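Local coordinates for protein Myo-inositol phosphohydrolase (Mitsuokella multacida, PDB 4WU3) that probably removes phosphate groups from myo-inositol hexakisphosphate as a protein-tyrosine-phosphatase-like phytase, and binds inositol-(1,3,4,5)-tetrakisphosphate, at residues 69-74 against 79-84; 124-129 against 206-211; 403-408 against 498-503; 454-459 against 504-509; 521-526 against 552-557. The protein carries 2 engineered substitutions. All blocks are in the same frame, centred on the assembly; numbering follows the deposited sequence.

Interaction 1. Residues 69-74 against 79-84; sequences DKYVGV and IMPTRK
Arg83 holds the backbone carbonyl of Asp69 with both terminal nitrogens: NH2 lies 3.0 Å and NH1 3.1 Å from Asp69 O. The oxygen sits near the guanidinium plane, and both donors come from the same face of the carbonyl plane, neither bond very straight (146° and 142°). Asp87 gives NH1 a second partner through a salt bridge. The other direct hydrogen bond runs from the Tyr71 hydroxyl, with OH 2.8 Å from Pro81 O, the donor standing well above the plane of that carbonyl. A bend at chi3 (57°) turns the Arg83 tip back over the phenol ring. There it makes a cation-pi contact, with CZ 4.9 Å from the ring centroid, while its CG packs against the hydroxyl end. A water links Tyr71 N to Arg83 NH2, weakly on the arginine side. Farther out, Pro81 CG lies 3.9 Å from Tyr71 CZ, and Met80 SD approaches the ring obliquely, 4.1 Å from Tyr71 CD2. Helix 267-276 packs on Tyr71 and Pro81 through Leu276. Here two arms of one irregular surface loop, joining strands 65-66 and 91-94, run nearly antiparallel and close on a tyrosine through cation-pi and Met-aromatic contacts.

Interaction 2. Residues 124-129 against 206-211; sequences ESHGYL and YFRLTL
His126 meets Arg208 where strand 126-129 of an antiparallel sheet comes near strand 205-211, an outer strand of a mixed five-stranded sheet in this alpha/beta fold. The close part is small. The imidazole carbon CE1 sits over one face of the guanidinium, offset toward its rim, and lies 3.5 Å from Arg208 CZ. The two flat groups are turned 52° apart, so they do not stack. Both are fixed by other bonds: His126 ND1 donates almost straight (168°) to Glu124 O at 2.9 Å, with the oxygen in the ring plane, and NE2 is bonded to Asp120. Arg208 gives NE to Arg122 O and pairs through NH1 with Glu156. The looser side lies at Glu124, whose OE1 comes no nearer than 4.0 Å to Leu211 O and makes no bond there. That carboxylate is instead engaged in salt bridges with Arg122 and Arg248. Beyond His126 segment 124-129 runs away from the other strand, and the side chain of Tyr128 stays 7.5 Å from segment 206-211. No solvent face opens at the contact, since all four touching residues are buried. Nearest of all across it are His126 CE1 and Arg208 NH2, 3.4 Å apart.

Interaction 3. Residues 403-408 against 498-503; sequences AMLPVL and EKNGLH
Leu405 reaches Asn500 and Leu502 with its two methyls, and the torsions of the two leucines set the meeting. In Leu405 chi1 (-86°) swings CG toward segment 498-503, and chi2 (171°) turns CD1 to Asn500 and CD2 to Leu502. In Leu502 CG stands beside the backbone N (chi1 -55°), which carries the isopropyl group up to Leu405. CD2 of Leu405 lies 3.8 Å from Leu502 CD1 and 4.1 Å from both CG and CD2 of that leucine, so a single methyl rests against the whole branched end. CD1 takes the other side, 3.9 Å from Asn500 OD1 and 4.2 Å from Asn500 CB, the two side chains crossing at about a right angle. The asparagine amide is used elsewhere: OD1 accepts from Gln402 and ND2 bonds to Leu496 O. Asn500 belongs to the Schellman motif that ends helix 493-499, with Gly501 at positive phi as the C-prime residue and Gly501 N 2.8 Å from Glu498 O. Helix 398-411 is the connection of a beta-alpha-beta crossover between the parallel strands 390-393 and 416-422. It is kinked at Pro406, just after Leu405, where the proline nitrogen makes no bond to the preceding turn. Leu502 also packs on Ile416 and Ile418 of strand 416-422, and Leu408 on Ile416.

Interaction 4. Residues 454-459 against 504-509; sequences KDENSR and YYRIAA
Arg506 runs from strand 503-509 to meet Glu456 on helix 449-463. From CB the chain leaves with CG opposite the backbone N, then bends at chi2 (71°); the side chain packs on Val452 and Leu453 on its way, without its aliphatic carbons touching segment 454-459. NE has a long, weak ion pair with Asp420. At the tip the guanidinium grips the carboxylate end-on, one nitrogen to each oxygen. NH1 lies 2.8 Å from Glu456 OE1 in an almost straight bond (173°), and NH2 lies 3.0 Å from Glu456 OE2 in one a little more bent. Both oxygens are met on the syn side, with the two planes 25° apart. NH1 also makes a weak bond to Tyr504 OH, and NH2 a further one to Arg422 O. Glu456 OE2 accepts from His426 N as well, so the buried ion pair is well supplied with partners. The bridge thus ties helix 449-463 to the outer strand of the mixed sheet, beside strand 416-422, while helix 517-529 packs on Ile507 of the same strand.

Interaction 5. Residues 521-526 against 552-557; sequences DEFINF and AMYDMM
Phe523 pushes the rim of its ring into the hollow beside Tyr554. With CG opposite the backbone N (chi1 179°), the phenyl extends straight across from helix 517-529 and ends against the CB, CG and CD1 of the tyrosine. CZ lies 3.7 Å from Tyr554 CD1 and 3.9 Å from Tyr554 CB, and CE2 is as far from that same CB. The tyrosine's near atoms lie at the phenyl edge, close to its plane; the ring planes stand at 82° with centroids 5.7 Å apart, an oblique pair. One turn on, Met557 fills the next gap. Its sulfur lies 4.2 Å from Phe523 CE2, an oblique Met-aromatic contact, and a bend at chi3 (74°) sends the methyl on to Ile524, with CE 3.9 Å from Ile524 CG1. Tyr554 and Met557 thus meet the CE2/CZ rim of the phenyl side by side, and the methionine lies across the notch between Phe523 and Ile524. These bulky side chains bridge axes that come no closer than 11.7 Å. Two helices packed side by side, with Leu536 of strand 535-539 touching both Phe523 and Tyr554, fit the tyrosine-phosphatase-like fold: helix 545-558 begins at the phosphate-binding loop, where Gly545 and Arg546 line the inositol phosphate pocket.

How the interactions relate
Interactions 3, 4 and 5 form one neighbourhood, their centres 20 to 22 Å apart. Strand 503-509 follows helix 493-499, and Tyr504 CB packs 4.1 Å from Glu498 OE2, joining interactions 3 and 4. Interaction 4 joins interaction 5 through Tyr505 OH and Glu522 OE2, 2.6 Å apart in a probable hydrogen bond. Interaction 2, centred about 37 Å from interaction 4, likewise has its arginine on the outer strand of a five-stranded sheet. The side chains of Glu124 and Arg506 are each about 12 Å, nearest atoms, from a bound inositol tetrakisphosphate; that of Glu124 is about 5 Å from a phosphate ion, probably from the crystallisation liquor. Interaction 1 is remote, centred about 32 Å from interaction 2.

Interaction 1. Residues 69-74 against 79-84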
# COMPACT_ATOMS: atom_id res chain seq x y z
N ASP A 69 28.01 4.31 16.78
CA ASP A 69 27.50 3.86 18.07
C ASP A 69 27.61 2.34 18.22
O ASP A 69 27.61 1.59 17.25
CB ASP A 69 26.05 4.31 18.27
CG ASP A 69 25.94 5.79 18.57
OD1 ASP A 69 26.99 6.46 18.61
OD2 ASP A 69 24.80 6.28 18.77
N LYS A 70 27.72 1.91 19.47
CA LYS A 70 27.77 0.49 19.80
C LYS A 70 26.40 -0.16 19.58
O LYS A 70 25.37 0.52 19.55
CB LYS A 70 28.23 0.29 21.25
CG LYS A 70 27.27 0.81 22.31
CD LYS A 70 27.87 0.76 23.71
CE LYS A 70 27.18 1.74 24.66
NZ LYS A 70 25.71 1.53 24.75
N TYR A 71 26.40 -1.47 19.42
CA TYR A 71 25.16 -2.21 19.27
C TYR A 71 24.43 -2.25 20.60
O TYR A 71 25.05 -2.40 21.64
CB TYR A 71 25.43 -3.64 18.80
CG TYR A 71 26.00 -3.79 17.40
CD1 TYR A 71 25.78 -2.83 16.41
CD2 TYR A 71 26.71 -4.92 17.05
CE1 TYR A 71 26.28 -2.99 15.13
CE2 TYR A 71 27.20 -5.10 15.77
CZ TYR A 71 26.97 -4.14 14.81
OH TYR A 71 27.47 -4.33 13.54
N VAL A 72 23.11 -2.11 20.57
CA VAL A 72 22.28 -2.32 21.76
C VAL A 72 21.23 -3.37 21.42
O VAL A 72 20.59 -3.28 20.38
CB VAL A 72 21.56 -1.04 22.20
CG1 VAL A 72 20.67 -1.32 23.41
CG2 VAL A 72 22.56 0.07 22.53
N GLY A 73 21.06 -4.36 22.29
CA GLY A 73 20.10 -5.44 22.07
C GLY A 73 20.76 -6.62 21.37
O GLY A 73 22.00 -6.70 21.32
N VAL A 74 19.94 -7.53 20.84
CA VAL A 74 20.44 -8.74 20.17
C VAL A 74 19.73 -8.95 18.85
O VAL A 74 18.65 -8.40 18.64
CB VAL A 74 20.17 -10.01 21.01
CG1 VAL A 74 21.02 -10.03 22.27
CG2 VAL A 74 18.68 -10.12 21.35
N ILE A 79 23.63 -13.83 16.72
CA ILE A 79 24.90 -13.51 16.07
C ILE A 79 24.91 -12.07 15.60
O ILE A 79 23.99 -11.61 14.93
CB ILE A 79 25.13 -14.40 14.84
CG1 ILE A 79 25.19 -15.87 15.27
CG2 ILE A 79 26.40 -13.98 14.13
CD1 ILE A 79 25.03 -16.83 14.11
N MET A 80 25.97 -11.35 15.96
CA MET A 80 26.05 -9.93 15.65
C MET A 80 26.57 -9.72 14.24
O MET A 80 27.44 -10.44 13.79
CB MET A 80 26.96 -9.21 16.66
CG MET A 80 26.34 -9.08 18.05
SD MET A 80 24.70 -8.31 17.99
CE MET A 80 24.53 -7.75 19.69
N PRO A 81 26.01 -8.74 13.53
CA PRO A 81 26.56 -8.41 12.24
C PRO A 81 27.91 -7.71 12.39
O PRO A 81 28.15 -7.00 13.36
CB PRO A 81 25.53 -7.45 11.65
CG PRO A 81 24.92 -6.79 12.84
CD PRO A 81 24.94 -7.82 13.94
N THR A 82 28.78 -7.93 11.41
CA THR A 82 30.05 -7.26 11.33
C THR A 82 29.85 -5.76 11.49
O THR A 82 28.84 -5.23 11.06
CB THR A 82 30.71 -7.53 9.97
OG1 THR A 82 31.94 -6.82 9.86
CG2 THR A 82 29.79 -7.10 8.85
N ARG A 83 30.82 -5.09 12.12
CA ARG A 83 30.79 -3.64 12.30
C ARG A 83 31.59 -2.95 11.19
O ARG A 83 31.78 -1.74 11.22
CB ARG A 83 31.38 -3.23 13.66
CG ARG A 83 30.50 -3.56 14.86
CD ARG A 83 31.01 -2.88 16.12
NE ARG A 83 31.10 -1.43 15.94
CZ ARG A 83 30.09 -0.59 16.11
NH1 ARG A 83 30.25 0.69 15.91
NH2 ARG A 83 28.91 -1.02 16.47
N LYS A 84 32.06 -3.72 10.22
CA LYS A 84 32.96 -3.17 9.21
C LYS A 84 32.38 -1.96 8.48
O LYS A 84 31.26 -1.99 7.97
CB LYS A 84 33.36 -4.23 8.19
CG LYS A 84 34.21 -3.64 7.07
CD LYS A 84 34.79 -4.70 6.15
CE LYS A 84 35.85 -4.07 5.26
NZ LYS A 84 36.48 -5.08 4.38
O HOH W 1 29.08 -3.06 18.87

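Interaction 2. Residues 124-129 against 206-211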
# COMPACT_ATOMS: atom_id res chain seq x y z
N GLU A 124 5.73 16.76 5.38
CA GLU A 124 4.80 17.58 6.17
C GLU A 124 5.36 19.01 6.41
O GLU A 124 6.56 19.19 6.58
CB GLU A 124 4.46 16.87 7.50
CG GLU A 124 5.61 16.61 8.48
CD GLU A 124 6.34 15.28 8.23
OE1 GLU A 124 6.17 14.67 7.13
OE2 GLU A 124 7.10 14.84 9.13
N SER A 125 4.49 20.01 6.40
CA SER A 125 4.92 21.39 6.65
C SER A 125 5.31 21.60 8.11
O SER A 125 4.58 21.25 9.03
CB SER A 125 3.82 22.38 6.28
OG SER A 125 3.51 22.29 4.91
N HIS A 126 6.48 22.19 8.31
CA HIS A 126 7.01 22.40 9.64
C HIS A 126 7.89 23.62 9.69
O HIS A 126 8.28 24.18 8.66
CB HIS A 126 7.82 21.17 10.09
CG HIS A 126 8.98 20.86 9.20
ND1 HIS A 126 8.84 20.18 8.01
CD2 HIS A 126 10.30 21.12 9.33
CE1 HIS A 126 10.02 20.04 7.44
NE2 HIS A 126 10.93 20.60 8.22
N GLY A 127 8.22 24.03 10.90
CA GLY A 127 9.09 25.17 11.10
C GLY A 127 9.36 25.41 12.57
O GLY A 127 9.20 24.51 13.40
N TYR A 128 9.78 26.64 12.88
CA TYR A 128 10.20 26.99 14.23
C TYR A 128 9.56 28.30 14.70
O TYR A 128 9.45 29.26 13.92
CB TYR A 128 11.73 27.07 14.31
CG TYR A 128 12.39 25.70 14.15
CD1 TYR A 128 12.67 25.18 12.89
CD2 TYR A 128 12.69 24.92 15.26
CE1 TYR A 128 13.24 23.94 12.75
CE2 TYR A 128 13.26 23.67 15.13
CZ TYR A 128 13.53 23.18 13.87
OH TYR A 128 14.09 21.92 13.72
N LEU A 129 9.09 28.29 15.95
CA LEU A 129 8.68 29.49 16.67
C LEU A 129 9.66 29.69 17.81
O LEU A 129 9.64 28.94 18.79
CB LEU A 129 7.28 29.35 17.23
CG LEU A 129 6.18 29.06 16.21
CD1 LEU A 129 4.84 28.96 16.92
CD2 LEU A 129 6.14 30.15 15.15
N TYR A 206 21.96 22.60 4.74
CA TYR A 206 20.59 22.11 4.72
C TYR A 206 20.25 21.45 3.39
O TYR A 206 20.60 21.96 2.33
CB TYR A 206 19.63 23.26 4.96
CG TYR A 206 18.16 22.88 5.02
CD1 TYR A 206 17.65 22.24 6.14
CD2 TYR A 206 17.28 23.18 3.98
CE1 TYR A 206 16.33 21.87 6.21
CE2 TYR A 206 15.94 22.84 4.06
CZ TYR A 206 15.48 22.18 5.18
OH TYR A 206 14.16 21.82 5.30
N PHE A 207 19.53 20.33 3.46
CA PHE A 207 19.02 19.67 2.27
C PHE A 207 17.64 19.07 2.58
O PHE A 207 17.46 18.41 3.61
CB PHE A 207 19.98 18.60 1.79
CG PHE A 207 19.54 17.92 0.53
CD1 PHE A 207 19.66 18.56 -0.69
CD2 PHE A 207 19.01 16.64 0.56
CE1 PHE A 207 19.25 17.95 -1.86
CE2 PHE A 207 18.60 16.01 -0.61
CZ PHE A 207 18.73 16.67 -1.82
N ARG A 208 16.68 19.31 1.70
CA ARG A 208 15.31 18.89 1.93
C ARG A 208 14.87 17.87 0.89
O ARG A 208 15.10 18.04 -0.30
CB ARG A 208 14.37 20.09 1.86
CG ARG A 208 12.89 19.77 2.03
CD ARG A 208 12.53 19.49 3.48
NE ARG A 208 11.09 19.50 3.72
CZ ARG A 208 10.38 20.59 4.01
NH1 ARG A 208 10.96 21.78 4.07
NH2 ARG A 208 9.07 20.51 4.23
N LEU A 209 14.23 16.81 1.37
CA LEU A 209 13.41 15.94 0.55
C LEU A 209 12.05 15.92 1.17
O LEU A 209 11.93 15.68 2.36
CB LEU A 209 13.94 14.51 0.59
CG LEU A 209 15.27 14.31 -0.09
CD1 LEU A 209 15.66 12.84 0.02
CD2 LEU A 209 15.17 14.75 -1.53
N THR A 210 11.02 16.16 0.37
CA THR A 210 9.66 16.23 0.90
C THR A 210 8.96 14.86 0.91
O THR A 210 8.05 14.62 0.12
CB THR A 210 8.85 17.26 0.11
OG1 THR A 210 9.00 17.01 -1.30
CG2 THR A 210 9.36 18.65 0.42
N LEU A 211 9.37 13.99 1.83
CA LEU A 211 8.87 12.61 1.87
C LEU A 211 7.64 12.46 2.75
O LEU A 211 7.62 12.95 3.88
CB LEU A 211 9.94 11.65 2.39
CG LEU A 211 11.27 11.68 1.66
CD1 LEU A 211 12.17 10.57 2.17
CD2 LEU A 211 11.04 11.56 0.17

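Interaction 3. Residues 403-408 against 498-503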
# COMPACT_ATOMS: atom_id res chain seq x y z
N ALA A 403 -10.40 36.47 -39.15
CA ALA A 403 -11.45 37.29 -38.56
C ALA A 403 -10.91 38.29 -37.54
O ALA A 403 -11.46 39.39 -37.39
CB ALA A 403 -12.51 36.41 -37.92
N MET A 404 -9.85 37.92 -36.82
CA MET A 404 -9.25 38.82 -35.82
C MET A 404 -8.56 40.01 -36.48
O MET A 404 -8.53 41.11 -35.93
CB MET A 404 -8.18 38.10 -35.03
CG MET A 404 -8.68 37.14 -33.97
SD MET A 404 -7.28 36.37 -33.13
CE MET A 404 -6.25 37.79 -32.82
N LEU A 405 -7.99 39.77 -37.65
CA LEU A 405 -7.15 40.75 -38.31
C LEU A 405 -7.77 42.13 -38.45
O LEU A 405 -7.18 43.11 -38.02
CB LEU A 405 -6.71 40.23 -39.67
CG LEU A 405 -5.46 39.37 -39.62
CD1 LEU A 405 -5.23 38.72 -40.98
CD2 LEU A 405 -4.27 40.23 -39.22
N PRO A 406 -8.95 42.23 -39.09
CA PRO A 406 -9.52 43.56 -39.27
C PRO A 406 -9.89 44.22 -37.96
O PRO A 406 -9.79 45.44 -37.83
CB PRO A 406 -10.78 43.30 -40.12
CG PRO A 406 -11.09 41.86 -39.92
CD PRO A 406 -9.78 41.18 -39.69
N VAL A 407 -10.33 43.43 -36.98
CA VAL A 407 -10.70 43.97 -35.69
C VAL A 407 -9.49 44.60 -35.01
O VAL A 407 -9.56 45.74 -34.54
CB VAL A 407 -11.33 42.90 -34.77
CG1 VAL A 407 -11.59 43.46 -33.38
CG2 VAL A 407 -12.64 42.40 -35.37
N LEU A 408 -8.38 43.88 -34.96
CA LEU A 408 -7.20 44.38 -34.27
C LEU A 408 -6.60 45.58 -35.01
O LEU A 408 -6.25 46.57 -34.39
CB LEU A 408 -6.14 43.29 -34.07
CG LEU A 408 -6.54 42.11 -33.18
CD1 LEU A 408 -5.34 41.21 -32.96
CD2 LEU A 408 -7.09 42.56 -31.83
N GLU A 498 3.13 35.23 -39.14
CA GLU A 498 4.02 36.15 -39.84
C GLU A 498 3.62 36.31 -41.30
O GLU A 498 3.62 37.42 -41.84
CB GLU A 498 5.47 35.71 -39.69
CG GLU A 498 5.98 35.89 -38.26
CD GLU A 498 7.40 35.40 -38.05
OE1 GLU A 498 7.97 34.77 -38.96
OE2 GLU A 498 7.94 35.65 -36.96
N LYS A 499 3.23 35.20 -41.91
CA LYS A 499 2.63 35.17 -43.24
C LYS A 499 1.48 36.19 -43.37
O LYS A 499 1.25 36.72 -44.46
CB LYS A 499 2.14 33.74 -43.51
CG LYS A 499 1.24 33.51 -44.71
CD LYS A 499 0.77 32.06 -44.72
CE LYS A 499 -0.24 31.77 -45.82
NZ LYS A 499 -0.93 30.46 -45.61
N ASN A 500 0.76 36.44 -42.28
CA ASN A 500 -0.35 37.40 -42.29
C ASN A 500 0.03 38.79 -41.77
O ASN A 500 -0.84 39.59 -41.40
CB ASN A 500 -1.56 36.85 -41.53
CG ASN A 500 -2.35 35.84 -42.35
OD1 ASN A 500 -3.19 36.20 -43.17
ND2 ASN A 500 -2.06 34.56 -42.14
N GLY A 501 1.33 39.07 -41.73
CA GLY A 501 1.82 40.43 -41.47
C GLY A 501 1.86 40.85 -40.01
O GLY A 501 1.89 42.04 -39.70
N LEU A 502 1.87 39.88 -39.10
CA LEU A 502 1.95 40.19 -37.68
C LEU A 502 3.25 39.65 -37.09
O LEU A 502 3.88 38.78 -37.68
CB LEU A 502 0.77 39.58 -36.92
CG LEU A 502 -0.62 39.95 -37.43
CD1 LEU A 502 -1.68 39.11 -36.73
CD2 LEU A 502 -0.90 41.42 -37.23
N HIS A 503 3.63 40.17 -35.94
CA HIS A 503 4.80 39.67 -35.24
C HIS A 503 4.43 38.55 -34.28
O HIS A 503 3.27 38.39 -33.91
CB HIS A 503 5.46 40.79 -34.45
CG HIS A 503 5.85 41.96 -35.29
ND1 HIS A 503 4.96 42.93 -35.68
CD2 HIS A 503 7.04 42.31 -35.82
CE1 HIS A 503 5.59 43.83 -36.42
NE2 HIS A 503 6.85 43.48 -36.52

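Interaction 4. Residues 454-459 against 504-509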
# COMPACT_ATOMS: atom_id res chain seq x y z
N LYS A 454 12.04 22.79 -30.60
CA LYS A 454 12.62 21.65 -31.31
C LYS A 454 11.65 20.46 -31.34
O LYS A 454 11.49 19.82 -32.38
CB LYS A 454 13.93 21.22 -30.66
CG LYS A 454 14.55 20.03 -31.36
CD LYS A 454 15.78 19.51 -30.65
CE LYS A 454 16.38 18.35 -31.43
NZ LYS A 454 17.45 17.66 -30.66
N ASP A 455 11.02 20.17 -30.21
CA ASP A 455 10.00 19.14 -30.17
C ASP A 455 8.88 19.51 -31.13
O ASP A 455 8.41 18.68 -31.89
CB ASP A 455 9.45 18.98 -28.75
CG ASP A 455 8.34 17.94 -28.66
OD1 ASP A 455 7.18 18.27 -28.96
OD2 ASP A 455 8.62 16.79 -28.26
N GLU A 456 8.46 20.77 -31.11
CA GLU A 456 7.35 21.25 -31.95
C GLU A 456 7.64 21.10 -33.43
O GLU A 456 6.84 20.53 -34.18
CB GLU A 456 7.04 22.72 -31.63
CG GLU A 456 5.72 23.24 -32.17
CD GLU A 456 5.23 24.48 -31.43
OE1 GLU A 456 5.69 25.59 -31.78
OE2 GLU A 456 4.39 24.34 -30.50
N ASN A 457 8.77 21.63 -33.88
CA ASN A 457 9.09 21.58 -35.29
C ASN A 457 9.17 20.13 -35.77
O ASN A 457 8.71 19.80 -36.87
CB ASN A 457 10.38 22.33 -35.58
CG ASN A 457 10.20 23.83 -35.53
OD1 ASN A 457 9.31 24.38 -36.18
ND2 ASN A 457 11.04 24.51 -34.77
N SER A 458 9.72 19.28 -34.92
CA SER A 458 9.97 17.89 -35.28
C SER A 458 8.67 17.12 -35.44
O SER A 458 8.51 16.35 -36.39
CB SER A 458 10.85 17.23 -34.22
OG SER A 458 11.13 15.89 -34.58
N ARG A 459 7.75 17.33 -34.51
CA ARG A 459 6.50 16.58 -34.53
C ARG A 459 5.57 17.05 -35.64
O ARG A 459 4.85 16.24 -36.23
CB ARG A 459 5.80 16.65 -33.17
CG ARG A 459 6.52 15.88 -32.08
CD ARG A 459 5.74 15.80 -30.78
NE ARG A 459 6.52 15.13 -29.73
CZ ARG A 459 6.61 13.81 -29.58
NH1 ARG A 459 5.96 12.99 -30.39
NH2 ARG A 459 7.35 13.31 -28.60
N TYR A 504 5.43 37.79 -33.87
CA TYR A 504 5.17 36.63 -33.05
C TYR A 504 6.17 36.54 -31.91
O TYR A 504 7.35 36.77 -32.10
CB TYR A 504 5.25 35.36 -33.90
CG TYR A 504 5.05 34.06 -33.15
CD1 TYR A 504 3.77 33.57 -32.89
CD2 TYR A 504 6.14 33.30 -32.74
CE1 TYR A 504 3.58 32.38 -32.22
CE2 TYR A 504 5.97 32.11 -32.08
CZ TYR A 504 4.69 31.64 -31.82
OH TYR A 504 4.51 30.45 -31.15
N TYR A 505 5.68 36.21 -30.72
CA TYR A 505 6.56 35.94 -29.61
C TYR A 505 6.00 34.77 -28.79
O TYR A 505 4.79 34.66 -28.59
CB TYR A 505 6.78 37.19 -28.73
CG TYR A 505 7.96 37.04 -27.80
CD1 TYR A 505 9.23 37.42 -28.19
CD2 TYR A 505 7.80 36.47 -26.54
CE1 TYR A 505 10.32 37.25 -27.35
CE2 TYR A 505 8.88 36.29 -25.70
CZ TYR A 505 10.14 36.68 -26.10
OH TYR A 505 11.21 36.48 -25.25
N ARG A 506 6.89 33.90 -28.34
CA ARG A 506 6.52 32.68 -27.66
C ARG A 506 7.03 32.65 -26.23
O ARG A 506 8.22 32.80 -25.99
CB ARG A 506 7.12 31.49 -28.42
CG ARG A 506 6.78 30.13 -27.82
CD ARG A 506 5.33 29.79 -28.04
NE ARG A 506 5.04 28.40 -27.72
CZ ARG A 506 5.13 27.39 -28.58
NH1 ARG A 506 5.53 27.60 -29.83
NH2 ARG A 506 4.84 26.16 -28.19
N ILE A 507 6.12 32.45 -25.27
CA ILE A 507 6.53 32.11 -23.91
C ILE A 507 5.95 30.73 -23.60
O ILE A 507 4.75 30.48 -23.76
CB ILE A 507 6.05 33.16 -22.88
CG1 ILE A 507 6.66 34.52 -23.20
CG2 ILE A 507 6.46 32.75 -21.47
CD1 ILE A 507 6.08 35.67 -22.42
N ALA A 508 6.82 29.81 -23.18
CA ALA A 508 6.42 28.43 -22.97
C ALA A 508 5.85 28.22 -21.55
O ALA A 508 6.49 27.61 -20.69
CB ALA A 508 7.60 27.51 -23.23
N ALA A 509 4.64 28.71 -21.33
CA ALA A 509 4.02 28.65 -20.01
C ALA A 509 3.24 27.36 -19.85
O ALA A 509 2.45 26.98 -20.71
CB ALA A 509 3.12 29.86 -19.79

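Interaction 5. Residues 521-526 against 552-557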
# COMPACT_ATOMS: atom_id res chain seq x y z
N ASP A 521 9.61 36.99 -16.05
CA ASP A 521 10.77 37.82 -16.38
C ASP A 521 10.90 37.99 -17.89
O ASP A 521 11.21 39.08 -18.37
CB ASP A 521 12.05 37.17 -15.87
CG ASP A 521 12.37 37.53 -14.44
OD1 ASP A 521 11.70 38.42 -13.89
OD2 ASP A 521 13.30 36.93 -13.87
N GLU A 522 10.70 36.90 -18.62
CA GLU A 522 10.76 36.96 -20.08
C GLU A 522 9.75 37.97 -20.57
O GLU A 522 10.06 38.79 -21.42
CB GLU A 522 10.52 35.58 -20.72
CG GLU A 522 10.54 35.60 -22.25
CD GLU A 522 10.82 34.25 -22.88
OE1 GLU A 522 10.86 33.23 -22.16
OE2 GLU A 522 11.02 34.21 -24.11
N PHE A 523 8.54 37.95 -20.03
CA PHE A 523 7.55 38.92 -20.46
C PHE A 523 7.93 40.36 -20.09
O PHE A 523 7.74 41.27 -20.89
CB PHE A 523 6.17 38.62 -19.90
CG PHE A 523 5.12 39.63 -20.32
CD1 PHE A 523 4.75 39.75 -21.65
CD2 PHE A 523 4.53 40.45 -19.39
CE1 PHE A 523 3.80 40.68 -22.05
CE2 PHE A 523 3.58 41.39 -19.78
CZ PHE A 523 3.22 41.51 -21.11
N ILE A 524 8.44 40.57 -18.89
CA ILE A 524 8.79 41.93 -18.47
C ILE A 524 9.91 42.48 -19.36
O ILE A 524 9.84 43.61 -19.86
CB ILE A 524 9.18 41.96 -16.99
CG1 ILE A 524 7.94 41.62 -16.15
CG2 ILE A 524 9.76 43.31 -16.60
CD1 ILE A 524 8.23 41.34 -14.70
N ASN A 525 10.92 41.66 -19.58
CA ASN A 525 11.97 42.02 -20.50
C ASN A 525 11.39 42.37 -21.87
O ASN A 525 11.74 43.39 -22.45
CB ASN A 525 13.01 40.90 -20.59
CG ASN A 525 13.80 40.75 -19.30
OD1 ASN A 525 13.79 41.64 -18.45
ND2 ASN A 525 14.49 39.63 -19.16
N PHE A 526 10.48 41.55 -22.37
CA PHE A 526 9.84 41.85 -23.65
C PHE A 526 9.21 43.24 -23.61
O PHE A 526 9.38 44.01 -24.54
CB PHE A 526 8.77 40.81 -24.01
CG PHE A 526 7.99 41.14 -25.25
CD1 PHE A 526 8.44 40.76 -26.48
CD2 PHE A 526 6.81 41.83 -25.18
CE1 PHE A 526 7.73 41.06 -27.62
CE2 PHE A 526 6.10 42.14 -26.32
CZ PHE A 526 6.56 41.75 -27.55
N ALA A 552 -3.66 40.29 -16.90
CA ALA A 552 -3.78 40.96 -15.61
C ALA A 552 -2.43 41.53 -15.15
O ALA A 552 -2.38 42.60 -14.55
CB ALA A 552 -4.33 39.99 -14.57
N MET A 553 -1.35 40.81 -15.43
CA MET A 553 -0.02 41.29 -15.05
C MET A 553 0.39 42.52 -15.86
O MET A 553 0.98 43.46 -15.32
CB MET A 553 1.02 40.19 -15.23
CG MET A 553 1.04 39.19 -14.09
SD MET A 553 2.38 38.01 -14.26
CE MET A 553 1.61 36.69 -15.19
N TYR A 554 0.11 42.50 -17.15
CA TYR A 554 0.39 43.64 -18.01
C TYR A 554 -0.49 44.84 -17.64
O TYR A 554 0.00 45.96 -17.53
CB TYR A 554 0.19 43.24 -19.47
CG TYR A 554 0.60 44.29 -20.47
CD1 TYR A 554 1.85 44.88 -20.41
CD2 TYR A 554 -0.25 44.67 -21.49
CE1 TYR A 554 2.23 45.84 -21.33
CE2 TYR A 554 0.13 45.62 -22.42
CZ TYR A 554 1.37 46.20 -22.34
OH TYR A 554 1.74 47.16 -23.26
N ASP A 555 -1.79 44.60 -17.45
CA ASP A 555 -2.70 45.64 -17.01
C ASP A 555 -2.12 46.35 -15.77
O ASP A 555 -2.00 47.58 -15.75
CB ASP A 555 -4.07 45.05 -16.71
CG ASP A 555 -5.19 46.10 -16.64
OD1 ASP A 555 -4.91 47.32 -16.71
OD2 ASP A 555 -6.37 45.69 -16.51
N MET A 556 -1.75 45.56 -14.75
CA MET A 556 -1.22 46.11 -13.50
C MET A 556 0.01 46.95 -13.77
O MET A 556 0.16 48.04 -13.22
CB MET A 556 -0.78 45.00 -12.55
CG MET A 556 -1.88 44.32 -11.78
SD MET A 556 -1.21 42.95 -10.82
CE MET A 556 -2.52 41.76 -11.07
N MET A 557 0.92 46.40 -14.57
CA MET A 557 2.17 47.07 -14.85
C MET A 557 1.91 48.47 -15.40
O MET A 557 2.60 49.42 -15.04
CB MET A 557 3.02 46.26 -15.84
CG MET A 557 3.67 45.01 -15.24
SD MET A 557 4.38 43.90 -16.48
CE MET A 557 5.85 44.81 -16.96